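Local structure of T CELL surface glycoprotein CD4 (1CID) at residues I3-Y6 / S12-F15; F64-S67 / P71-L74; A140-Q145 / I149-P154. The protein probably serves as a T-cell surface co-receptor recognising class II MHC molecules, and is represented here by its third and fourth immunoglobulin-like domains. One frame throughout, in Å; residues are numbered along the deposited sequence.

Interaction 1. Residues I3-Y6 / S12-F15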
ATOM      1  N   ILE A   3       3.425   8.918  -3.985  1.00 50.37           N
ATOM      2  CA  ILE A   3       3.915   7.533  -4.278  1.00 44.56           C
ATOM      3  C   ILE A   3       2.817   6.504  -3.860  1.00 41.13           C
ATOM      4  O   ILE A   3       2.280   6.553  -2.738  1.00 42.54           O
ATOM      5  CB  ILE A   3       5.204   7.246  -3.480  1.00 44.60           C
ATOM      6  CG1 ILE A   3       6.342   8.221  -3.826  1.00 43.88           C
ATOM      7  CG2 ILE A   3       5.738   5.829  -3.724  1.00 44.19           C
ATOM      8  CD1 ILE A   3       7.730   7.734  -3.393  1.00 45.47           C
ATOM      9  N   THR A   4       2.441   5.542  -4.750  1.00 37.13           N
ATOM     10  CA  THR A   4       1.370   4.589  -4.343  1.00 30.50           C
ATOM     11  C   THR A   4       1.914   3.175  -4.479  1.00 26.93           C
ATOM     12  O   THR A   4       2.718   3.027  -5.369  1.00 28.78           O
ATOM     13  CB  THR A   4      -0.043   4.677  -4.890  1.00 28.29           C
ATOM     14  OG1 THR A   4      -0.343   6.094  -4.690  1.00 27.35           O
ATOM     15  CG2 THR A   4      -0.953   3.706  -4.126  1.00 30.21           C
ATOM     16  N   ALA A   5       1.502   2.394  -3.526  1.00 23.38           N
ATOM     17  CA  ALA A   5       2.024   1.026  -3.546  1.00 21.00           C
ATOM     18  C   ALA A   5       0.718   0.246  -3.441  1.00 20.52           C
ATOM     19  O   ALA A   5      -0.087   0.628  -2.597  1.00 21.02           O
ATOM     20  CB  ALA A   5       3.038   0.578  -2.588  1.00 21.45           C
ATOM     21  N   TYR A   6       0.763  -0.646  -4.460  1.00 21.30           N
ATOM     22  CA  TYR A   6      -0.431  -1.560  -4.603  1.00 19.73           C
ATOM     23  C   TYR A   6      -0.108  -2.992  -4.190  1.00 19.93           C
ATOM     24  O   TYR A   6       0.824  -3.537  -4.830  1.00 21.66           O
ATOM     25  CB  TYR A   6      -0.867  -1.445  -6.022  1.00 18.45           C
ATOM     26  CG  TYR A   6      -1.343  -0.069  -6.489  1.00 15.10           C
ATOM     27  CD1 TYR A   6      -2.701   0.213  -6.248  1.00 11.66           C
ATOM     28  CD2 TYR A   6      -0.539   0.856  -7.151  1.00 14.40           C
ATOM     29  CE1 TYR A   6      -3.329   1.366  -6.572  1.00 11.76           C
ATOM     30  CE2 TYR A   6      -1.121   2.056  -7.545  1.00 12.77           C
ATOM     31  CZ  TYR A   6      -2.472   2.276  -7.210  1.00 14.62           C
ATOM     32  OH  TYR A   6      -2.946   3.524  -7.655  1.00 22.39           O
ATOM     33  N   SER A  12       4.712  -7.299   1.303  1.00 26.29           N
ATOM     34  CA  SER A  12       5.498  -6.214   1.802  1.00 27.29           C
ATOM     35  C   SER A  12       5.331  -4.983   0.970  1.00 27.74           C
ATOM     36  O   SER A  12       5.496  -5.175  -0.224  1.00 29.26           O
ATOM     37  CB  SER A  12       7.006  -6.582   1.689  1.00 30.23           C
ATOM     38  OG  SER A  12       7.135  -7.498   2.813  1.00 36.26           O
ATOM     39  N   ALA A  13       5.106  -3.769   1.359  1.00 27.96           N
ATOM     40  CA  ALA A  13       5.058  -2.550   0.580  1.00 27.52           C
ATOM     41  C   ALA A  13       6.426  -1.945   0.831  1.00 28.44           C
ATOM     42  O   ALA A  13       6.808  -1.899   1.992  1.00 29.04           O
ATOM     43  CB  ALA A  13       4.039  -1.586   1.128  1.00 23.56           C
ATOM     44  N   GLU A  14       7.172  -1.524  -0.124  1.00 32.38           N
ATOM     45  CA  GLU A  14       8.449  -0.869   0.239  1.00 36.68           C
ATOM     46  C   GLU A  14       8.502   0.453  -0.524  1.00 35.90           C
ATOM     47  O   GLU A  14       8.504   0.356  -1.786  1.00 36.94           O
ATOM     48  CB  GLU A  14       9.796  -1.441  -0.160  1.00 42.70           C
ATOM     49  CG  GLU A  14       9.729  -2.991  -0.135  1.00 56.87           C
ATOM     50  CD  GLU A  14      11.184  -3.446   0.012  1.00 64.17           C
ATOM     51  OE1 GLU A  14      11.726  -3.245   1.115  1.00 67.70           O
ATOM     52  OE2 GLU A  14      11.538  -3.927  -1.105  1.00 69.29           O
ATOM     53  N   PHE A  15       8.578   1.553   0.183  1.00 34.88           N
ATOM     54  CA  PHE A  15       8.671   2.874  -0.513  1.00 34.39           C
ATOM     55  C   PHE A  15      10.135   3.246  -0.662  1.00 35.49           C
ATOM     56  O   PHE A  15      10.868   2.718   0.178  1.00 37.27           O
ATOM     57  CB  PHE A  15       7.800   3.864   0.225  1.00 30.10           C
ATOM     58  CG  PHE A  15       6.366   3.511   0.448  1.00 24.98           C
ATOM     59  CD1 PHE A  15       5.964   2.769   1.528  1.00 23.21           C
ATOM     60  CD2 PHE A  15       5.399   3.904  -0.473  1.00 24.79           C
ATOM     61  CE1 PHE A  15       4.649   2.411   1.782  1.00 21.19           C
ATOM     62  CE2 PHE A  15       4.049   3.599  -0.313  1.00 22.47           C
ATOM     63  CZ  PHE A  15       3.709   2.838   0.852  1.00 23.02           C
TER

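Interaction 2. Residues F64-S67 / P71-L74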
ATOM      1  N   PHE A  64       6.587  -0.560  10.874  1.00 33.62           N
ATOM      2  CA  PHE A  64       7.330   0.175   9.832  1.00 32.12           C
ATOM      3  C   PHE A  64       8.747  -0.321  10.009  1.00 33.41           C
ATOM      4  O   PHE A  64       9.093  -0.675  11.132  1.00 35.46           O
ATOM      5  CB  PHE A  64       7.062   1.602  10.066  1.00 27.72           C
ATOM      6  CG  PHE A  64       5.718   2.189   9.907  1.00 29.41           C
ATOM      7  CD1 PHE A  64       5.057   2.056   8.695  1.00 29.30           C
ATOM      8  CD2 PHE A  64       5.123   2.999  10.882  1.00 30.34           C
ATOM      9  CE1 PHE A  64       3.807   2.624   8.422  1.00 30.91           C
ATOM     10  CE2 PHE A  64       3.890   3.614  10.678  1.00 32.63           C
ATOM     11  CZ  PHE A  64       3.229   3.403   9.435  1.00 33.65           C
ATOM     12  N   GLN A  65       9.580  -0.457   9.035  1.00 34.98           N
ATOM     13  CA  GLN A  65      10.944  -0.904   9.161  1.00 36.38           C
ATOM     14  C   GLN A  65      11.728   0.117   8.328  1.00 36.57           C
ATOM     15  O   GLN A  65      11.206   0.250   7.203  1.00 39.25           O
ATOM     16  CB  GLN A  65      11.443  -2.109   8.420  1.00 40.49           C
ATOM     17  CG  GLN A  65      12.058  -3.020   9.486  1.00 49.93           C
ATOM     18  CD  GLN A  65      11.192  -4.269   9.316  1.00 53.19           C
ATOM     19  OE1 GLN A  65      11.706  -5.347   9.026  1.00 55.36           O
ATOM     20  NE2 GLN A  65       9.884  -4.008   9.476  1.00 54.96           N
ATOM     21  N   LEU A  66      12.797   0.615   8.861  1.00 35.23           N
ATOM     22  CA  LEU A  66      13.538   1.600   8.064  1.00 35.96           C
ATOM     23  C   LEU A  66      14.835   0.901   7.662  1.00 37.74           C
ATOM     24  O   LEU A  66      15.324   0.095   8.410  1.00 39.60           O
ATOM     25  CB  LEU A  66      13.929   2.917   8.729  1.00 32.30           C
ATOM     26  CG  LEU A  66      13.530   4.364   8.564  1.00 27.61           C
ATOM     27  CD1 LEU A  66      13.264   4.734   7.127  1.00 25.40           C
ATOM     28  CD2 LEU A  66      12.274   4.500   9.433  1.00 27.02           C
ATOM     29  N   SER A  67      15.407   1.257   6.572  1.00 41.65           N
ATOM     30  CA  SER A  67      16.686   0.813   6.017  1.00 45.93           C
ATOM     31  C   SER A  67      17.827   1.319   6.892  1.00 47.71           C
ATOM     32  O   SER A  67      17.831   2.597   6.939  1.00 51.29           O
ATOM     33  CB  SER A  67      16.827   1.474   4.651  1.00 48.96           C
ATOM     34  OG  SER A  67      16.758   2.932   4.601  1.00 51.95           O
ATOM     35  N   PRO A  71      19.821   3.913   0.754  1.00 53.25           N
ATOM     36  CA  PRO A  71      18.811   4.879   0.563  1.00 51.42           C
ATOM     37  C   PRO A  71      17.570   5.337   1.179  1.00 49.02           C
ATOM     38  O   PRO A  71      17.007   6.306   0.592  1.00 50.70           O
ATOM     39  CB  PRO A  71      18.685   4.805  -1.028  1.00 51.66           C
ATOM     40  CG  PRO A  71      18.545   3.283  -1.096  1.00 53.68           C
ATOM     41  CD  PRO A  71      19.477   2.760  -0.026  1.00 53.04           C
ATOM     42  N   LEU A  72      17.286   4.908   2.358  1.00 46.11           N
ATOM     43  CA  LEU A  72      16.100   5.441   2.992  1.00 42.19           C
ATOM     44  C   LEU A  72      14.956   4.723   2.225  1.00 41.37           C
ATOM     45  O   LEU A  72      14.411   5.253   1.231  1.00 42.46           O
ATOM     46  CB  LEU A  72      15.851   6.976   3.013  1.00 39.42           C
ATOM     47  CG  LEU A  72      14.618   7.345   3.839  1.00 38.30           C
ATOM     48  CD1 LEU A  72      14.870   7.058   5.319  1.00 39.48           C
ATOM     49  CD2 LEU A  72      14.249   8.798   3.931  1.00 36.30           C
ATOM     50  N   THR A  73      14.690   3.570   2.782  1.00 36.98           N
ATOM     51  CA  THR A  73      13.537   2.891   2.205  1.00 35.34           C
ATOM     52  C   THR A  73      12.764   2.610   3.480  1.00 34.53           C
ATOM     53  O   THR A  73      13.404   2.316   4.491  1.00 33.41           O
ATOM     54  CB  THR A  73      14.052   1.752   1.318  1.00 37.64           C
ATOM     55  OG1 THR A  73      14.198   0.674   2.282  1.00 41.48           O
ATOM     56  CG2 THR A  73      15.386   2.021   0.638  1.00 40.55           C
ATOM     57  N   LEU A  74      11.474   2.765   3.425  1.00 34.54           N
ATOM     58  CA  LEU A  74      10.596   2.496   4.566  1.00 34.98           C
ATOM     59  C   LEU A  74       9.861   1.275   4.060  1.00 34.28           C
ATOM     60  O   LEU A  74       9.494   1.173   2.903  1.00 34.99           O
ATOM     61  CB  LEU A  74       9.860   3.761   4.834  1.00 37.59           C
ATOM     62  CG  LEU A  74       8.454   3.852   5.379  1.00 39.81           C
ATOM     63  CD1 LEU A  74       7.510   3.673   4.186  1.00 41.76           C
ATOM     64  CD2 LEU A  74       8.221   2.863   6.522  1.00 40.44           C
TER

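Interaction 3. Residues A140-Q145 / I149-P154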
ATOM      1  N   ALA A 140     -13.564 -10.027 -18.713  1.00 37.41           N
ATOM      2  CA  ALA A 140     -14.079  -9.641 -17.380  1.00 32.75           C
ATOM      3  C   ALA A 140     -15.438 -10.166 -17.186  1.00 31.87           C
ATOM      4  O   ALA A 140     -16.276  -9.806 -17.999  1.00 32.33           O
ATOM      5  CB  ALA A 140     -14.059  -8.108 -17.471  1.00 31.84           C
ATOM      6  N   ARG A 141     -15.710 -10.863 -16.149  1.00 32.20           N
ATOM      7  CA  ARG A 141     -17.098 -11.350 -15.823  1.00 30.38           C
ATOM      8  C   ARG A 141     -17.846 -10.219 -15.167  1.00 28.14           C
ATOM      9  O   ARG A 141     -18.817  -9.748 -15.747  1.00 31.81           O
ATOM     10  CB  ARG A 141     -16.967 -12.588 -15.001  1.00 32.91           C
ATOM     11  CG  ARG A 141     -18.205 -13.281 -14.497  1.00 36.42           C
ATOM     12  CD  ARG A 141     -18.807 -14.009 -15.650  1.00 39.80           C
ATOM     13  NE  ARG A 141     -17.942 -15.094 -16.158  1.00 40.86           N
ATOM     14  CZ  ARG A 141     -18.237 -16.339 -15.695  1.00 41.96           C
ATOM     15  NH1 ARG A 141     -19.242 -16.568 -14.818  1.00 39.77           N
ATOM     16  NH2 ARG A 141     -17.446 -17.333 -16.119  1.00 41.06           N
ATOM     17  N   VAL A 142     -17.438  -9.640 -14.088  1.00 27.31           N
ATOM     18  CA  VAL A 142     -17.892  -8.483 -13.331  1.00 26.02           C
ATOM     19  C   VAL A 142     -16.910  -7.326 -13.495  1.00 24.07           C
ATOM     20  O   VAL A 142     -15.731  -7.677 -13.429  1.00 23.13           O
ATOM     21  CB  VAL A 142     -17.878  -8.826 -11.833  1.00 27.29           C
ATOM     22  CG1 VAL A 142     -18.174  -7.668 -10.871  1.00 27.92           C
ATOM     23  CG2 VAL A 142     -18.805 -10.003 -11.553  1.00 28.20           C
ATOM     24  N   SER A 143     -17.304  -6.115 -13.644  1.00 24.46           N
ATOM     25  CA  SER A 143     -16.398  -4.951 -13.748  1.00 25.71           C
ATOM     26  C   SER A 143     -17.306  -3.917 -13.097  1.00 29.10           C
ATOM     27  O   SER A 143     -18.140  -3.312 -13.720  1.00 29.89           O
ATOM     28  CB  SER A 143     -16.006  -4.473 -15.039  1.00 23.49           C
ATOM     29  OG  SER A 143     -15.447  -3.300 -15.475  1.00 25.01           O
ATOM     30  N   ARG A 144     -17.184  -3.834 -11.805  1.00 35.25           N
ATOM     31  CA  ARG A 144     -18.035  -2.865 -11.041  1.00 39.79           C
ATOM     32  C   ARG A 144     -17.102  -1.733 -10.609  1.00 40.69           C
ATOM     33  O   ARG A 144     -15.871  -1.895 -10.416  1.00 40.84           O
ATOM     34  CB  ARG A 144     -18.834  -3.512  -9.897  1.00 43.55           C
ATOM     35  CG  ARG A 144     -20.248  -3.900 -10.265  1.00 53.07           C
ATOM     36  CD  ARG A 144     -20.743  -5.291 -10.150  1.00 60.11           C
ATOM     37  NE  ARG A 144     -20.798  -5.731  -8.776  1.00 69.02           N
ATOM     38  CZ  ARG A 144     -21.138  -6.847  -8.119  1.00 72.74           C
ATOM     39  NH1 ARG A 144     -21.563  -7.924  -8.799  1.00 74.70           N
ATOM     40  NH2 ARG A 144     -21.099  -6.983  -6.765  1.00 74.96           N
ATOM     41  N   GLN A 145     -17.743  -0.602 -10.486  1.00 42.08           N
ATOM     42  CA  GLN A 145     -16.977   0.592 -10.046  1.00 44.38           C
ATOM     43  C   GLN A 145     -17.212   0.960  -8.579  1.00 44.33           C
ATOM     44  O   GLN A 145     -17.651   2.033  -8.126  1.00 46.72           O
ATOM     45  CB  GLN A 145     -17.436   1.577 -11.078  1.00 47.17           C
ATOM     46  CG  GLN A 145     -16.598   2.822 -11.122  1.00 49.72           C
ATOM     47  CD  GLN A 145     -17.233   3.680 -12.219  1.00 51.94           C
ATOM     48  OE1 GLN A 145     -16.478   3.951 -13.154  1.00 51.90           O
ATOM     49  NE2 GLN A 145     -18.519   4.065 -12.122  1.00 53.86           N
ATOM     50  N   ILE A 149     -16.361  -6.210  -5.109  1.00 34.65           N
ATOM     51  CA  ILE A 149     -17.249  -6.897  -6.042  1.00 33.59           C
ATOM     52  C   ILE A 149     -17.327  -8.361  -5.629  1.00 35.72           C
ATOM     53  O   ILE A 149     -16.354  -8.757  -5.022  1.00 37.33           O
ATOM     54  CB  ILE A 149     -16.784  -6.773  -7.484  1.00 29.72           C
ATOM     55  CG1 ILE A 149     -15.361  -7.316  -7.513  1.00 28.26           C
ATOM     56  CG2 ILE A 149     -17.047  -5.282  -7.696  1.00 28.42           C
ATOM     57  CD1 ILE A 149     -14.627  -7.093  -8.851  1.00 32.27           C
ATOM     58  N   GLN A 150     -18.386  -9.000  -6.023  1.00 38.61           N
ATOM     59  CA  GLN A 150     -18.642 -10.397  -5.613  1.00 42.16           C
ATOM     60  C   GLN A 150     -19.045 -11.223  -6.808  1.00 43.19           C
ATOM     61  O   GLN A 150     -19.547 -10.561  -7.719  1.00 44.66           O
ATOM     62  CB  GLN A 150     -19.692 -10.280  -4.505  1.00 43.95           C
ATOM     63  CG  GLN A 150     -20.023 -11.441  -3.619  1.00 51.45           C
ATOM     64  CD  GLN A 150     -21.401 -11.972  -3.987  1.00 58.97           C
ATOM     65  OE1 GLN A 150     -21.517 -12.601  -5.075  1.00 63.10           O
ATOM     66  NE2 GLN A 150     -22.426 -11.686  -3.160  1.00 60.32           N
ATOM     67  N   VAL A 151     -18.835 -12.521  -6.856  1.00 44.06           N
ATOM     68  CA  VAL A 151     -19.230 -13.396  -7.956  1.00 43.69           C
ATOM     69  C   VAL A 151     -19.854 -14.669  -7.325  1.00 44.93           C
ATOM     70  O   VAL A 151     -19.339 -15.393  -6.494  1.00 44.43           O
ATOM     71  CB  VAL A 151     -18.250 -13.809  -9.057  1.00 42.64           C
ATOM     72  CG1 VAL A 151     -18.548 -15.047  -9.921  1.00 40.79           C
ATOM     73  CG2 VAL A 151     -18.045 -12.652 -10.044  1.00 43.82           C
ATOM     74  N   GLN A 152     -21.031 -14.817  -7.911  1.00 47.78           N
ATOM     75  CA  GLN A 152     -21.917 -15.942  -7.601  1.00 49.23           C
ATOM     76  C   GLN A 152     -21.512 -17.191  -8.406  1.00 47.37           C
ATOM     77  O   GLN A 152     -21.275 -17.282  -9.643  1.00 45.64           O
ATOM     78  CB  GLN A 152     -23.370 -15.498  -7.709  1.00 55.81           C
ATOM     79  CG  GLN A 152     -23.968 -15.467  -6.309  1.00 64.43           C
ATOM     80  CD  GLN A 152     -23.795 -16.612  -5.317  1.00 68.71           C
ATOM     81  OE1 GLN A 152     -24.156 -17.781  -5.582  1.00 70.99           O
ATOM     82  NE2 GLN A 152     -23.239 -16.374  -4.097  1.00 69.45           N
ATOM     83  N   ALA A 153     -21.401 -18.162  -7.503  1.00 45.46           N
ATOM     84  CA  ALA A 153     -21.005 -19.520  -7.810  1.00 45.07           C
ATOM     85  C   ALA A 153     -20.018 -19.576  -8.973  1.00 43.36           C
ATOM     86  O   ALA A 153     -20.322 -20.022 -10.092  1.00 46.32           O
ATOM     87  CB  ALA A 153     -22.199 -20.430  -8.086  1.00 46.03           C
ATOM     88  N   PRO A 154     -18.818 -19.165  -8.682  1.00 39.68           N
ATOM     89  CA  PRO A 154     -17.760 -19.199  -9.671  1.00 38.35           C
ATOM     90  C   PRO A 154     -17.479 -20.585 -10.217  1.00 37.68           C
ATOM     91  O   PRO A 154     -17.472 -21.562  -9.452  1.00 38.50           O
ATOM     92  CB  PRO A 154     -16.577 -18.766  -8.838  1.00 38.80           C
ATOM     93  CG  PRO A 154     -16.981 -19.266  -7.448  1.00 39.02           C
ATOM     94  CD  PRO A 154     -18.395 -18.687  -7.362  1.00 39.37           C
TER

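Interaction 1. Residues I3-Y6 / S12-F15
F15 reaches out from strand 13-16 to meet I3 and A5, bridging the two layers of an immunoglobulin β-sandwich. The segment 3-6 leads into strand 4-8, which runs parallel to strand 97-110, as the early N-terminal strand does in variable-type domains; strand 13-16 belongs to the other layer, next to strand 73-76. The phenylalanine can be traced from CB to its tip. CB leaves its backbone toward the partner strand, and with CG set beside its own N and anti to the carbonyl carbon (chi1 -54°), the ring is carried in between the layers. CB and CG only lead up to the contact. The first ring atom to touch is CD2, with I3 CG2 at 3.8 Å; this methyl sits at the ring edge, in its plane, and is the isoleucine branch anti to the backbone N. One carbon further, CE2 comes within 3.9 Å of A5 CB, which approaches obliquely, and the tip, CZ, is 4.2 Å from that same alanine methyl. No hydrogen bond joins the two segments, so the contact is purely apolar. Backbone hydrogen bonds go to other strands: I3 with N103, A5 with V105. V102 and I76 also touch the F15 side chain. At the far end of the contact the two alanine methyls, A5 CB and A13 CB, stand 4.4 Å apart.

Interaction 2. Residues F64-S67 / P71-L74
S67 OG takes part in two hydrogen bonds: it accepts the backbone N-H of T73, with N at 2.8 Å and an angle of 156° at the hydrogen, and donates to the carbonyl O of T69 in the turn. Its chi1 of 57° places OG between the backbone N and carbonyl carbon, turned toward the other arm of this β-hairpin. The backbone of the same serine adds a second link, S67 N to T73 O at 3.1 Å. Further along, L66 and L74 form an antiparallel non-hydrogen-bonded pair, and L74 CA makes a CH···O contact with Q65 O at 3.5 Å. The apolar side is built by L66 CD1, which meets L72 CD1 and L74 CB, while L74 CD2 lies alongside F64, 3.9 Å from CD1. F64 in turn stacks edge-to-face with W32, and L66 also packs on I44, F46 and V53. With the S67 hydroxyl gone, as in an alanine here, T73 N and T69 O would probably be left without that partner and the turn would move more freely. Polar bonds therefore fix the turn end of the hairpin, and leucine and phenylalanine side chains fasten it to the sandwich interior.

Interaction 3. Residues A140-Q145 / I149-P154
The guanidinium of R144 lies over I149: one face has I149 CB 4.0 Å from its plane, displaced toward the rim, while Q150 N approaches obliquely. R144 NH2 and Q150 N are 3.5 Å apart, but both are donors and form no bond. This is the edge of an immunoglobulin C2-set sandwich, where the chain passes from one layer to the other. Strand 140-144 pairs with 129-135, as expected of the C2 type, and strand 148-152 pairs with 116-122 in the opposite layer. The two short strand axes approach to 7.9 Å with their directions 156° apart. The arginine chain is bent at chi2 (122°) and chi3, which folds its head back across the other strand; on the way NE passes 3.9 Å from I149 CG2, and a long, weak ion pair ties NE to E146. R141 and V142 form a classic β-bulge, both facing L133, and V142 CB points at the other strand. I149 backbone-bonds to C119, one half of the disulfide with C161, so the contact sits close to the covalent link between the layers. Deeper in, the valine and I149 slide past each other in opposite directions. V142 CG2 lies 3.9 Å from Q150 O, and CG1, anti to the backbone N, packs 3.8 Å from I149 CB and 4.1 Å from I149 CD1.

From the N terminus, interaction 1 closes the connection 7-11, the end of the first strand and the turn after it, interaction 2 the short turn 68-70, and interaction 3 the connection 146-148. They follow one another along the chain, none nesting or crossing. The first two belong to domain 3 of CD4, the first of the two domains here, and adjoin: strands 13-16 and 73-76 are neighbours in one sheet, with F15 N probably hydrogen-bonded to L74 O at 2.9 Å. Interaction 1 thus ties the first strand to this sheet, and interaction 2 adds strand 65-66, at the edge away from 13-16. Interaction 3 belongs to the other, domain 4, its centre about 37 Å from that of interaction 2; the long strand 97-110 runs from one domain toward the other.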